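Local coordinates for 6b protein (Agrobacterium vitis, PDB 3AQ2), which disturbs plant cell proliferation as an Agrobacterium protein with an ADP-ribosylation fold, probably by acting on the plant miRNA machinery, at residues S140-R145 / Y159-N164. Numbering follows the deposited sequence.
Sequences SQLFIR and YARQGN
Phe143 and Arg161 meet across the open end of the antiparallel beta hairpin formed by strands 143-151 and 154-161, part of a three-stranded sheet in this ADP-ribosylation fold. Arg161 sets its CB over the centre of the Phe143 ring, a CH-pi contact 3.6 Å from the centroid and only 7° off the ring normal. With CG anti to the backbone N (chi1 -177°) and the chain extended as far as NE, the arginine continues past the ring, its CD 3.9 Å from Phe143 CE1. The chain then turns at chi4 (-79°), and Arg161 NH2 lies 4.0 Å from Leu142 CD1. The guanidinium ends in a salt bridge from NH2 to Glu57, whose other carboxylate oxygen binds Ser140 OG, so a single acidic residue engages both segments.

Ile144 and Ala160 form the hydrogen-bonded pair, with N-to-O distances of 2.9 Å both from Ile144 N to Ala160 O and from Ala160 N to Ile144 O. The first donor stands above the carbonyl plane, whereas the second lies in it.

On the same face as Phe143, Arg145 runs obliquely past the Tyr159 ring, its CD 3.7 Å from Tyr159 CE2; the bond from NH1 to the phenol oxygen is weak, and Arg145 NH2 finds a stronger partner in Thr148.

Where the chain enters the hairpin, a type I turn from Ser140 to Phe143 includes an ST turn, Leu142 N donating to Ser140 OG. Beyond the direct strand pairing, one water donates to Leu142 O at 2.6 Å and to Gln162 OE1 while accepting from Gln162 N.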
loop_
_atom_site.group_PDB
_atom_site.type_symbol
_atom_site.label_atom_id
_atom_site.label_comp_id
_atom_site.label_asym_id
_atom_site.label_seq_id
_atom_site.Cartn_x
_atom_site.Cartn_y
_atom_site.Cartn_z
ATOM N N SER A 140 7.427 -4.592 -0.526
ATOM C CA SER A 140 8.418 -5.519 -1.049
ATOM C C SER A 140 9.734 -4.799 -1.360
ATOM O O SER A 140 9.827 -3.573 -1.246
ATOM C CB SER A 140 7.889 -6.154 -2.329
ATOM O OG SER A 140 7.931 -5.197 -3.371
ATOM N N GLN A 141 10.740 -5.553 -1.788
ATOM C CA GLN A 141 12.035 -4.952 -2.095
ATOM C C GLN A 141 11.965 -4.102 -3.371
ATOM O O GLN A 141 12.893 -3.346 -3.664
ATOM C CB GLN A 141 13.148 -6.006 -2.170
ATOM C CG GLN A 141 13.355 -6.647 -3.550
ATOM C CD GLN A 141 12.362 -7.770 -3.887
ATOM O OE1 GLN A 141 11.229 -7.807 -3.404
ATOM N NE2 GLN A 141 12.798 -8.677 -4.751
ATOM N N LEU A 142 10.863 -4.216 -4.111
ATOM C CA LEU A 142 10.699 -3.444 -5.349
ATOM C C LEU A 142 10.217 -2.015 -5.113
ATOM O O LEU A 142 10.163 -1.211 -6.054
ATOM C CB LEU A 142 9.786 -4.171 -6.336
ATOM C CG LEU A 142 10.226 -5.575 -6.744
ATOM C CD1 LEU A 142 9.213 -6.149 -7.702
ATOM C CD2 LEU A 142 11.615 -5.577 -7.374
ATOM N N PHE A 143 9.846 -1.693 -3.877
ATOM C CA PHE A 143 9.514 -0.308 -3.545
ATOM C C PHE A 143 10.807 0.444 -3.234
ATOM O O PHE A 143 11.608 0.004 -2.392
ATOM C CB PHE A 143 8.593 -0.258 -2.325
ATOM C CG PHE A 143 7.143 -0.577 -2.629
ATOM C CD1 PHE A 143 6.708 -1.905 -2.693
ATOM C CD2 PHE A 143 6.211 0.443 -2.835
ATOM C CE1 PHE A 143 5.362 -2.207 -2.956
ATOM C CE2 PHE A 143 4.873 0.152 -3.099
ATOM C CZ PHE A 143 4.445 -1.186 -3.146
ATOM N N ILE A 144 11.010 1.574 -3.902
ATOM C CA ILE A 144 12.155 2.427 -3.633
ATOM C C ILE A 144 11.650 3.724 -3.019
ATOM O O ILE A 144 10.550 4.175 -3.361
ATOM C CB ILE A 144 12.971 2.720 -4.921
ATOM C CG1 ILE A 144 12.082 3.340 -6.011
ATOM C CG2 ILE A 144 13.659 1.434 -5.420
ATOM C CD1 ILE A 144 12.858 4.016 -7.139
ATOM N N ARG A 145 12.417 4.306 -2.099
ATOM C CA ARG A 145 12.042 5.604 -1.529
ATOM C C ARG A 145 12.281 6.700 -2.557
ATOM O O ARG A 145 13.367 6.778 -3.124
ATOM C CB ARG A 145 12.859 5.897 -0.275
ATOM C CG ARG A 145 12.382 7.154 0.433
ATOM C CD ARG A 145 12.347 6.905 1.894
ATOM N NE ARG A 145 12.236 8.136 2.659
ATOM C CZ ARG A 145 12.146 8.149 3.979
ATOM N NH1 ARG A 145 12.105 6.994 4.640
ATOM N NH2 ARG A 145 12.079 9.294 4.626
ATOM N N TYR A 159 7.201 6.199 -1.394
ATOM C CA TYR A 159 7.822 5.027 -2.022
ATOM C C TYR A 159 7.104 4.701 -3.303
ATOM O O TYR A 159 5.906 4.935 -3.420
ATOM C CB TYR A 159 7.749 3.805 -1.098
ATOM C CG TYR A 159 8.391 4.029 0.255
ATOM C CD1 TYR A 159 7.685 4.653 1.280
ATOM C CD2 TYR A 159 9.691 3.604 0.504
ATOM C CE1 TYR A 159 8.263 4.873 2.531
ATOM C CE2 TYR A 159 10.287 3.816 1.762
ATOM C CZ TYR A 159 9.561 4.444 2.757
ATOM O OH TYR A 159 10.147 4.648 3.990
ATOM N N ALA A 160 7.829 4.137 -4.262
ATOM C CA ALA A 160 7.190 3.706 -5.496
ATOM C C ALA A 160 7.692 2.344 -5.923
ATOM O O ALA A 160 8.906 2.094 -5.884
ATOM C CB ALA A 160 7.447 4.713 -6.590
ATOM N N ARG A 161 6.746 1.478 -6.296
ATOM C CA ARG A 161 7.028 0.220 -6.986
ATOM C C ARG A 161 6.846 0.473 -8.474
ATOM O O ARG A 161 5.749 0.851 -8.924
ATOM C CB ARG A 161 6.051 -0.863 -6.524
ATOM C CG ARG A 161 6.297 -2.234 -7.131
ATOM C CD ARG A 161 5.167 -3.188 -6.706
ATOM N NE ARG A 161 5.387 -4.549 -7.198
ATOM C CZ ARG A 161 5.133 -4.939 -8.452
ATOM N NH1 ARG A 161 4.662 -4.064 -9.342
ATOM N NH2 ARG A 161 5.350 -6.200 -8.819
ATOM N N GLN A 162 7.918 0.275 -9.242
ATOM C CA GLN A 162 7.894 0.531 -10.689
ATOM C C GLN A 162 7.474 1.983 -11.019
ATOM O O GLN A 162 7.768 2.890 -10.247
ATOM C CB GLN A 162 7.054 -0.539 -11.405
ATOM C CG GLN A 162 7.642 -1.948 -11.240
ATOM C CD GLN A 162 9.007 -2.103 -11.925
ATOM O OE1 GLN A 162 10.054 -2.161 -11.267
ATOM N NE2 GLN A 162 9.000 -2.149 -13.246
ATOM N N GLY A 163 6.827 2.215 -12.163
ATOM C CA GLY A 163 6.385 3.569 -12.517
ATOM C C GLY A 163 7.466 4.538 -13.000
ATOM O O GLY A 163 7.199 5.737 -13.118
ATOM N N ASN A 164 8.678 4.050 -13.264
ATOM C CA ASN A 164 9.747 4.921 -13.814
ATOM C C ASN A 164 10.176 6.094 -12.898
ATOM O O ASN A 164 10.732 7.102 -13.363
ATOM C CB ASN A 164 9.356 5.478 -15.198
ATOM C CG ASN A 164 9.248 4.408 -16.280
ATOM O OD1 ASN A 164 9.945 3.390 -16.261
ATOM N ND2 ASN A 164 8.377 4.659 -17.254
HETATM O O HOH W 1 10.468 -0.989 -8.665
#